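Local coordinates for protein dipeptide Epimerase (Enterococcus faecalis, PDB 3KUM) that belongs to the mandelate racemase/muconate lactonizing enzyme family and holds a magnesium ion in a barrel domain of the enolase type, at residues D132-I137 and D318-F323; T157-V162 and K185-A190. All coordinates share one frame; numbering follows the deposited sequence.

Contact 1. Residues D132-I137 and D318-F323. With ARG (arginine), chain I.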
ATOM      1  N   ASP A 132      16.027  10.154 -15.812  1.00 36.05           N
ATOM      2  CA  ASP A 132      16.290  10.469 -17.204  1.00 39.54           C
ATOM      3  C   ASP A 132      16.181  11.990 -17.247  1.00 40.36           C
ATOM      4  O   ASP A 132      16.140  12.647 -16.207  1.00 40.40           O
ATOM      5  CB  ASP A 132      15.224   9.851 -18.127  1.00 38.99           C
ATOM      6  CG  ASP A 132      13.801  10.359 -17.832  1.00 39.81           C
ATOM      7  OD1 ASP A 132      13.649  11.501 -17.347  1.00 39.67           O
ATOM      8  OD2 ASP A 132      12.827   9.619 -18.111  1.00 35.80           O
ATOM      9  N   ILE A 133      16.162  12.546 -18.448  1.00 43.06           N
ATOM     10  CA  ILE A 133      15.986  13.978 -18.621  1.00 43.12           C
ATOM     11  C   ILE A 133      15.157  14.050 -19.886  1.00 45.33           C
ATOM     12  O   ILE A 133      15.410  13.316 -20.846  1.00 45.21           O
ATOM     13  CB  ILE A 133      17.326  14.740 -18.780  1.00 44.01           C
ATOM     14  CG1 ILE A 133      17.049  16.249 -18.766  1.00 43.58           C
ATOM     15  CG2 ILE A 133      18.024  14.340 -20.075  1.00 42.84           C
ATOM     16  CD1 ILE A 133      18.281  17.116 -18.563  1.00 42.36           C
ATOM     17  N   THR A 134      14.142  14.904 -19.873  1.00 45.75           N
ATOM     18  CA  THR A 134      13.248  15.035 -21.012  1.00 46.37           C
ATOM     19  C   THR A 134      13.730  16.053 -22.044  1.00 46.43           C
ATOM     20  O   THR A 134      14.505  16.962 -21.730  1.00 44.41           O
ATOM     21  CB  THR A 134      11.818  15.429 -20.541  1.00 46.50           C
ATOM     22  OG1 THR A 134      11.375  14.511 -19.534  1.00 48.25           O
ATOM     23  CG2 THR A 134      10.835  15.382 -21.698  1.00 47.17           C
ATOM     24  N   LEU A 135      13.283  15.861 -23.282  1.00 45.38           N
ATOM     25  CA  LEU A 135      13.600  16.758 -24.385  1.00 46.40           C
ATOM     26  C   LEU A 135      12.254  17.153 -24.976  1.00 45.42           C
ATOM     27  O   LEU A 135      11.511  16.309 -25.478  1.00 44.68           O
ATOM     28  CB  LEU A 135      14.459  16.049 -25.444  1.00 47.45           C
ATOM     29  CG  LEU A 135      15.879  15.636 -25.045  1.00 47.22           C
ATOM     30  CD1 LEU A 135      16.556  14.947 -26.216  1.00 49.56           C
ATOM     31  CD2 LEU A 135      16.679  16.853 -24.622  1.00 47.70           C
ATOM     32  N   GLY A 136      11.933  18.441 -24.892  1.00 47.22           N
ATOM     33  CA  GLY A 136      10.667  18.928 -25.410  1.00 48.10           C
ATOM     34  C   GLY A 136      10.604  18.928 -26.921  1.00 49.25           C
ATOM     35  O   GLY A 136      11.630  19.045 -27.591  1.00 49.57           O
ATOM     36  N   ILE A 137       9.391  18.805 -27.452  1.00 49.32           N
ATOM     37  CA  ILE A 137       9.171  18.776 -28.890  1.00 50.72           C
ATOM     38  C   ILE A 137       9.911  19.916 -29.579  1.00 53.11           C
ATOM     39  O   ILE A 137       9.960  21.035 -29.066  1.00 52.54           O
ATOM     40  CB  ILE A 137       7.659  18.855 -29.220  1.00 49.45           C
ATOM     41  CG1 ILE A 137       6.936  17.656 -28.594  1.00 48.00           C
ATOM     42  CG2 ILE A 137       7.449  18.884 -30.734  1.00 48.94           C
ATOM     43  CD1 ILE A 137       5.430  17.649 -28.801  1.00 44.13           C
ATOM     44  N   ASP A 318      11.560   9.861 -13.813  1.00 35.88           N
ATOM     45  CA  ASP A 318      11.547  11.015 -14.708  1.00 34.54           C
ATOM     46  C   ASP A 318      11.324  12.226 -13.801  1.00 33.96           C
ATOM     47  O   ASP A 318      10.251  12.829 -13.794  1.00 33.82           O
ATOM     48  CB  ASP A 318      10.410  10.879 -15.731  1.00 33.21           C
ATOM     49  CG  ASP A 318      10.283  12.097 -16.633  1.00 33.24           C
ATOM     50  OD1 ASP A 318      11.319  12.726 -16.931  1.00 32.36           O
ATOM     51  OD2 ASP A 318       9.150  12.416 -17.056  1.00 34.26           O
ATOM     52  N   LEU A 319      12.352  12.553 -13.025  1.00 32.89           N
ATOM     53  CA  LEU A 319      12.313  13.661 -12.076  1.00 33.67           C
ATOM     54  C   LEU A 319      13.330  14.719 -12.486  1.00 33.23           C
ATOM     55  O   LEU A 319      14.368  14.885 -11.845  1.00 31.32           O
ATOM     56  CB  LEU A 319      12.627  13.134 -10.668  1.00 32.53           C
ATOM     57  CG  LEU A 319      11.719  11.994 -10.198  1.00 32.52           C
ATOM     58  CD1 LEU A 319      12.144  11.507  -8.818  1.00 29.68           C
ATOM     59  CD2 LEU A 319      10.280  12.478 -10.181  1.00 31.98           C
ATOM     60  N   ASP A 320      12.999  15.447 -13.546  1.00 36.22           N
ATOM     61  CA  ASP A 320      13.878  16.468 -14.112  1.00 39.89           C
ATOM     62  C   ASP A 320      13.333  17.895 -14.042  1.00 41.43           C
ATOM     63  O   ASP A 320      13.841  18.788 -14.724  1.00 40.99           O
ATOM     64  CB  ASP A 320      14.146  16.121 -15.574  1.00 40.81           C
ATOM     65  CG  ASP A 320      12.872  16.052 -16.390  1.00 42.42           C
ATOM     66  OD1 ASP A 320      11.780  15.935 -15.788  1.00 39.93           O
ATOM     67  OD2 ASP A 320      12.960  16.100 -17.634  1.00 45.25           O
ATOM     68  N   ALA A 321      12.307  18.114 -13.227  1.00 41.34           N
ATOM     69  CA  ALA A 321      11.720  19.443 -13.112  1.00 41.00           C
ATOM     70  C   ALA A 321      12.706  20.502 -12.599  1.00 41.44           C
ATOM     71  O   ALA A 321      12.723  21.632 -13.092  1.00 41.62           O
ATOM     72  CB  ALA A 321      10.483  19.389 -12.210  1.00 40.70           C
ATOM     73  N   THR A 322      13.539  20.148 -11.626  1.00 39.86           N
ATOM     74  CA  THR A 322      14.481  21.127 -11.085  1.00 40.75           C
ATOM     75  C   THR A 322      15.601  21.553 -12.041  1.00 40.73           C
ATOM     76  O   THR A 322      16.211  22.607 -11.842  1.00 39.08           O
ATOM     77  CB  THR A 322      15.152  20.625  -9.795  1.00 40.30           C
ATOM     78  OG1 THR A 322      16.103  19.607 -10.121  1.00 42.93           O
ATOM     79  CG2 THR A 322      14.112  20.067  -8.830  1.00 39.53           C
ATOM     80  N   PHE A 323      15.874  20.744 -13.064  1.00 40.21           N
ATOM     81  CA  PHE A 323      16.942  21.049 -14.018  1.00 40.96           C
ATOM     82  C   PHE A 323      16.650  22.284 -14.862  1.00 41.82           C
ATOM     83  O   PHE A 323      17.574  22.927 -15.367  1.00 42.34           O
ATOM     84  CB  PHE A 323      17.191  19.869 -14.968  1.00 39.88           C
ATOM     85  CG  PHE A 323      17.437  18.558 -14.275  1.00 40.79           C
ATOM     86  CD1 PHE A 323      17.958  18.515 -12.985  1.00 41.05           C
ATOM     87  CD2 PHE A 323      17.169  17.357 -14.932  1.00 42.46           C
ATOM     88  CE1 PHE A 323      18.211  17.299 -12.356  1.00 42.98           C
ATOM     89  CE2 PHE A 323      17.419  16.131 -14.310  1.00 42.81           C
ATOM     90  CZ  PHE A 323      17.941  16.104 -13.019  1.00 42.09           C
TER
HETATM   91  N   ARG I 355       9.241  15.202 -17.608  1.00 46.95           N
HETATM   92  CA  ARG I 355       8.051  16.032 -17.234  1.00 47.08           C
HETATM   93  C   ARG I 355       6.847  15.627 -18.074  1.00 46.26           C
HETATM   94  O   ARG I 355       6.995  15.200 -19.224  1.00 45.12           O
HETATM   95  CB  ARG I 355       8.342  17.514 -17.476  1.00 48.72           C
HETATM   96  CG  ARG I 355       9.688  17.972 -16.987  1.00 49.37           C
HETATM   97  CD  ARG I 355      10.079  19.244 -17.699  1.00 52.32           C
HETATM   98  NE  ARG I 355      11.512  19.491 -17.625  1.00 55.98           N
HETATM   99  CZ  ARG I 355      12.158  20.347 -18.408  1.00 56.83           C
HETATM  100  NH1 ARG I 355      11.494  21.035 -19.328  1.00 56.06           N
HETATM  101  NH2 ARG I 355      13.466  20.516 -18.272  1.00 59.03           N

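Contact 2. Residues T157-V162 and K185-A190. With MG (magnesium ion), chain K; TYR (tyrosine), chain J; ARG (arginine), chain I.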
ATOM      1  N   THR A 157      19.666   7.940 -20.099  1.00 41.86           N
ATOM      2  CA  THR A 157      18.296   7.766 -20.581  1.00 40.81           C
ATOM      3  C   THR A 157      17.679   9.110 -20.954  1.00 41.28           C
ATOM      4  O   THR A 157      17.781  10.079 -20.205  1.00 43.26           O
ATOM      5  CB  THR A 157      17.401   7.097 -19.515  1.00 37.57           C
ATOM      6  OG1 THR A 157      17.980   5.850 -19.115  1.00 38.30           O
ATOM      7  CG2 THR A 157      16.001   6.849 -20.072  1.00 35.58           C
ATOM      8  N   LEU A 158      17.030   9.161 -22.109  1.00 41.23           N
ATOM      9  CA  LEU A 158      16.411  10.394 -22.558  1.00 42.56           C
ATOM     10  C   LEU A 158      14.931  10.185 -22.844  1.00 42.17           C
ATOM     11  O   LEU A 158      14.548   9.212 -23.491  1.00 41.59           O
ATOM     12  CB  LEU A 158      17.106  10.902 -23.824  1.00 43.35           C
ATOM     13  CG  LEU A 158      18.632  11.014 -23.800  1.00 45.50           C
ATOM     14  CD1 LEU A 158      19.110  11.613 -25.119  1.00 45.65           C
ATOM     15  CD2 LEU A 158      19.080  11.875 -22.634  1.00 44.98           C
ATOM     16  N   LYS A 159      14.102  11.092 -22.342  1.00 42.33           N
ATOM     17  CA  LYS A 159      12.668  11.018 -22.586  1.00 43.53           C
ATOM     18  C   LYS A 159      12.416  11.963 -23.756  1.00 44.04           C
ATOM     19  O   LYS A 159      12.776  13.137 -23.695  1.00 43.76           O
ATOM     20  CB  LYS A 159      11.880  11.467 -21.348  1.00 43.00           C
ATOM     21  CG  LYS A 159      10.368  11.387 -21.528  1.00 42.99           C
ATOM     22  CD  LYS A 159       9.614  11.532 -20.206  1.00 43.94           C
ATOM     23  CE  LYS A 159       8.114  11.407 -20.428  1.00 43.77           C
ATOM     24  NZ  LYS A 159       7.334  11.411 -19.161  1.00 42.97           N
ATOM     25  N   ILE A 160      11.802  11.446 -24.816  1.00 44.77           N
ATOM     26  CA  ILE A 160      11.543  12.231 -26.019  1.00 44.71           C
ATOM     27  C   ILE A 160      10.072  12.489 -26.300  1.00 43.49           C
ATOM     28  O   ILE A 160       9.289  11.558 -26.464  1.00 42.87           O
ATOM     29  CB  ILE A 160      12.152  11.536 -27.261  1.00 46.66           C
ATOM     30  CG1 ILE A 160      13.655  11.330 -27.049  1.00 47.06           C
ATOM     31  CG2 ILE A 160      11.884  12.371 -28.516  1.00 44.37           C
ATOM     32  CD1 ILE A 160      14.305  10.441 -28.096  1.00 51.16           C
ATOM     33  N   LYS A 161       9.706  13.763 -26.376  1.00 43.14           N
ATOM     34  CA  LYS A 161       8.328  14.139 -26.659  1.00 44.02           C
ATOM     35  C   LYS A 161       8.069  14.153 -28.165  1.00 44.33           C
ATOM     36  O   LYS A 161       8.928  14.549 -28.951  1.00 43.92           O
ATOM     37  CB  LYS A 161       8.023  15.526 -26.075  1.00 45.23           C
ATOM     38  CG  LYS A 161       8.031  15.593 -24.547  1.00 45.46           C
ATOM     39  CD  LYS A 161       6.791  14.938 -23.953  1.00 45.48           C
ATOM     40  CE  LYS A 161       6.785  15.037 -22.435  1.00 47.04           C
ATOM     41  NZ  LYS A 161       5.570  14.417 -21.836  1.00 47.96           N
ATOM     42  N   VAL A 162       6.879  13.711 -28.554  1.00 44.24           N
ATOM     43  CA  VAL A 162       6.472  13.680 -29.950  1.00 46.60           C
ATOM     44  C   VAL A 162       4.965  13.866 -29.951  1.00 48.65           C
ATOM     45  O   VAL A 162       4.329  13.762 -28.903  1.00 49.74           O
ATOM     46  CB  VAL A 162       6.812  12.325 -30.623  1.00 46.54           C
ATOM     47  CG1 VAL A 162       8.314  12.074 -30.576  1.00 45.35           C
ATOM     48  CG2 VAL A 162       6.062  11.195 -29.937  1.00 46.26           C
ATOM     49  N   LYS A 185      19.423   4.860 -23.494  1.00 47.04           N
ATOM     50  CA  LYS A 185      18.038   4.401 -23.514  1.00 46.21           C
ATOM     51  C   LYS A 185      17.142   5.545 -23.973  1.00 43.33           C
ATOM     52  O   LYS A 185      17.332   6.685 -23.566  1.00 44.29           O
ATOM     53  CB  LYS A 185      17.615   3.936 -22.117  1.00 48.29           C
ATOM     54  CG  LYS A 185      18.539   2.885 -21.522  1.00 52.48           C
ATOM     55  CD  LYS A 185      18.093   2.448 -20.127  1.00 56.72           C
ATOM     56  CE  LYS A 185      16.717   1.800 -20.158  1.00 57.73           C
ATOM     57  NZ  LYS A 185      16.677   0.657 -21.114  1.00 60.73           N
ATOM     58  N   LEU A 186      16.172   5.242 -24.825  1.00 42.04           N
ATOM     59  CA  LEU A 186      15.269   6.268 -25.324  1.00 42.51           C
ATOM     60  C   LEU A 186      13.807   5.917 -25.101  1.00 41.85           C
ATOM     61  O   LEU A 186      13.299   4.954 -25.674  1.00 42.58           O
ATOM     62  CB  LEU A 186      15.493   6.495 -26.823  1.00 43.50           C
ATOM     63  CG  LEU A 186      16.867   6.973 -27.292  1.00 42.61           C
ATOM     64  CD1 LEU A 186      16.884   7.009 -28.810  1.00 43.38           C
ATOM     65  CD2 LEU A 186      17.168   8.349 -26.722  1.00 43.20           C
ATOM     66  N   ARG A 187      13.134   6.698 -24.265  1.00 41.47           N
ATOM     67  CA  ARG A 187      11.714   6.486 -24.007  1.00 42.15           C
ATOM     68  C   ARG A 187      10.966   7.602 -24.734  1.00 40.18           C
ATOM     69  O   ARG A 187      11.432   8.734 -24.776  1.00 39.38           O
ATOM     70  CB  ARG A 187      11.430   6.522 -22.495  1.00 40.86           C
ATOM     71  CG  ARG A 187      12.155   7.628 -21.741  1.00 42.38           C
ATOM     72  CD  ARG A 187      12.079   7.449 -20.215  1.00 42.66           C
ATOM     73  NE  ARG A 187      12.496   6.113 -19.784  1.00 41.69           N
ATOM     74  CZ  ARG A 187      12.996   5.823 -18.583  1.00 38.43           C
ATOM     75  NH1 ARG A 187      13.157   6.769 -17.662  1.00 36.48           N
ATOM     76  NH2 ARG A 187      13.330   4.576 -18.299  1.00 38.31           N
ATOM     77  N   LEU A 188       9.820   7.280 -25.323  1.00 41.04           N
ATOM     78  CA  LEU A 188       9.052   8.286 -26.046  1.00 42.60           C
ATOM     79  C   LEU A 188       7.748   8.585 -25.322  1.00 41.85           C
ATOM     80  O   LEU A 188       7.197   7.723 -24.637  1.00 41.92           O
ATOM     81  CB  LEU A 188       8.731   7.808 -27.463  1.00 43.14           C
ATOM     82  CG  LEU A 188       9.864   7.216 -28.306  1.00 45.73           C
ATOM     83  CD1 LEU A 188       9.310   6.852 -29.676  1.00 46.87           C
ATOM     84  CD2 LEU A 188      11.012   8.200 -28.431  1.00 43.91           C
ATOM     85  N   ASP A 189       7.259   9.806 -25.497  1.00 40.43           N
ATOM     86  CA  ASP A 189       6.017  10.249 -24.878  1.00 39.65           C
ATOM     87  C   ASP A 189       5.237  11.047 -25.923  1.00 38.06           C
ATOM     88  O   ASP A 189       5.668  12.124 -26.327  1.00 37.77           O
ATOM     89  CB  ASP A 189       6.326  11.146 -23.678  1.00 40.36           C
ATOM     90  CG  ASP A 189       5.117  11.381 -22.795  1.00 40.44           C
ATOM     91  OD1 ASP A 189       3.980  11.241 -23.293  1.00 40.04           O
ATOM     92  OD2 ASP A 189       5.308  11.712 -21.606  1.00 39.01           O
ATOM     93  N   ALA A 190       4.093  10.525 -26.356  1.00 37.29           N
ATOM     94  CA  ALA A 190       3.283  11.202 -27.367  1.00 39.17           C
ATOM     95  C   ALA A 190       2.090  11.973 -26.802  1.00 39.01           C
ATOM     96  O   ALA A 190       1.243  12.460 -27.553  1.00 39.79           O
ATOM     97  CB  ALA A 190       2.794  10.185 -28.396  1.00 41.40           C
TER
HETATM   98 MG    MG K 357       3.730  11.363 -20.007  1.00 36.51          MG
HETATM   99  N   TYR J 356       5.659  15.770 -17.498  1.00 45.15           N
HETATM  100  CA  TYR J 356       4.422  15.431 -18.192  1.00 44.18           C
HETATM  101  C   TYR J 356       4.433  14.028 -18.796  1.00 43.88           C
HETATM  102  O   TYR J 356       5.264  13.194 -18.369  1.00 41.00           O
HETATM  103  CB  TYR J 356       4.148  16.457 -19.288  1.00 43.75           C
HETATM  104  CG  TYR J 356       3.905  17.852 -18.768  1.00 43.83           C
HETATM  105  CD1 TYR J 356       4.393  18.958 -19.457  1.00 43.86           C
HETATM  106  CD2 TYR J 356       3.182  18.071 -17.589  1.00 44.06           C
HETATM  107  CE1 TYR J 356       4.174  20.247 -18.997  1.00 42.71           C
HETATM  108  CE2 TYR J 356       2.957  19.365 -17.113  1.00 42.66           C
HETATM  109  CZ  TYR J 356       3.461  20.448 -17.826  1.00 43.35           C
HETATM  110  OH  TYR J 356       3.285  21.735 -17.376  1.00 41.59           O
HETATM  111  OXT TYR J 356       3.582  13.784 -19.684  1.00 45.53           O
HETATM  112  N   ARG I 355       9.241  15.202 -17.608  1.00 46.95           N
HETATM  113  CA  ARG I 355       8.051  16.032 -17.234  1.00 47.08           C
HETATM  114  C   ARG I 355       6.847  15.627 -18.074  1.00 46.26           C
HETATM  115  O   ARG I 355       6.995  15.200 -19.224  1.00 45.12           O
HETATM  116  CB  ARG I 355       8.342  17.514 -17.476  1.00 48.72           C
HETATM  117  CG  ARG I 355       9.688  17.972 -16.987  1.00 49.37           C
HETATM  118  CD  ARG I 355      10.079  19.244 -17.699  1.00 52.32           C
HETATM  119  NE  ARG I 355      11.512  19.491 -17.625  1.00 55.98           N
HETATM  120  CZ  ARG I 355      12.158  20.347 -18.408  1.00 56.83           C
HETATM  121  NH1 ARG I 355      11.494  21.035 -19.328  1.00 56.06           N
HETATM  122  NH2 ARG I 355      13.466  20.516 -18.272  1.00 59.03           N
HETATM  123  O   HOH W   1       2.157  10.995 -21.298  1.00 44.35           O

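Contact 1. Residues D132-I137 and D318-F323
Thr134 and Asp320 are joined by two hydrogen bonds that end on one oxygen. Asp320 OD2 accepts from the backbone N of Thr134 at 2.8 Å and from Thr134 OG1 at 2.9 Å. The N-H arrives on the anti side of the carboxylate and the hydroxyl on the syn side. Both come from the same face, about 30° out of its plane. The other oxygen, Asp320 OD1, accepts from N of the bound arginine at 3.2 Å. With both oxygens bonded, the carboxylate is held against rotation. Asp318 OD2 accepts from the same arginine N at 2.8 Å, and Thr134 OG1 adds a weak bond. Three side chains therefore grip this amino group. With CG opposite the backbone N (chi1 176°), Asp318 reaches in between the arginine and Asp132. Its OD1 lies 2.7 Å from Asp132 OD1, and the two carboxylate planes are 60° apart. In the second shell, Arg187 makes a salt bridge to Asp132 OD2 and Lys159 one to Asp318 OD2. Next to the polar cluster, Ile133 CD1 packs obliquely on Phe323 CD2 at 3.8 Å, and Asp132 O lies at the edge of that ring. The contact closes the barrel, since strand 128-135 meets the loop that follows strand 314-317, and Asp132 and Ala317 share a backbone bond. Outside, Ile133 and Leu135 rest on helix 140-153, while Leu319 and Ala321 rest on helix 298-310.

Contact 2. Residues T157-V162 and K185-A190
Lys161 NZ donates to Asp189 OD2 at 2.7 Å in a salt bridge between neighbouring parallel strands. The two side chains run alongside each other and point the same way. The lysine chain bends at chi2 (-74°), and NZ meets OD2 from above the carboxylate plane. Lys159 differs: its chain is fully extended, and CE passes 3.1 Å from Asp189 OD2. Its NZ goes on to donate to O of the bound tyrosine at 2.8 Å. Asp189 OD2 also binds the magnesium ion at 2.3 Å, while Asp189 OD1 accepts from a water on the same metal. Asn191 bonds both Asp189 OD1 and Lys161 NZ.

On the face that carries Lys159, Lys161 and Asp189, Arg187 CG sits between backbone N and carbonyl carbon (chi1 43°), and the chain bends at chi3. This turns one face of the guanidinium to Thr157 CG2, which lies over its centre, 3.5 Å from CZ. Glu212 holds the guanidinium by a salt bridge to NE. On the face of Leu158, Ile160, Leu186 and Leu188, Ile160 CB touches Leu188 CD2 at 3.7 Å, and Leu186 CD2 fits against Leu158 and Ile160 under helix 166-180. Five backbone hydrogen bonds keep the strands in step, from Leu158 N on Lys185 O to Val162 N on Asp189 O.

Glu215, Asp240, the tyrosine OXT and the water complete the modelled metal shell. Asp189 OD2 is thus shared by the magnesium ion and Lys161 NZ, and the ion would probably draw electron density from it. Both also lie beside OXT of the bound tyrosine.

The centres of the two contacts lie 10 Å apart, on the same side of the chain's centre. Both reach the barrel sheet, in which strands 128-135 and 157-161 are neighbours. Along the chain, contact 2 is nested inside the long loop closed by contact 1. Contact 2 pairs the two strands of a beta-alpha-beta unit, whose crossover is helix 166-180, whereas contact 1 joins the first barrel strand to the loop after the last, 314-317. They meet directly: Leu135 N probably bonds to Lys159 O at 2.8 Å. Both touch the bound arginine, contact 1 at its amino end and contact 2 at its carbonyl, so together they line one ligand pocket.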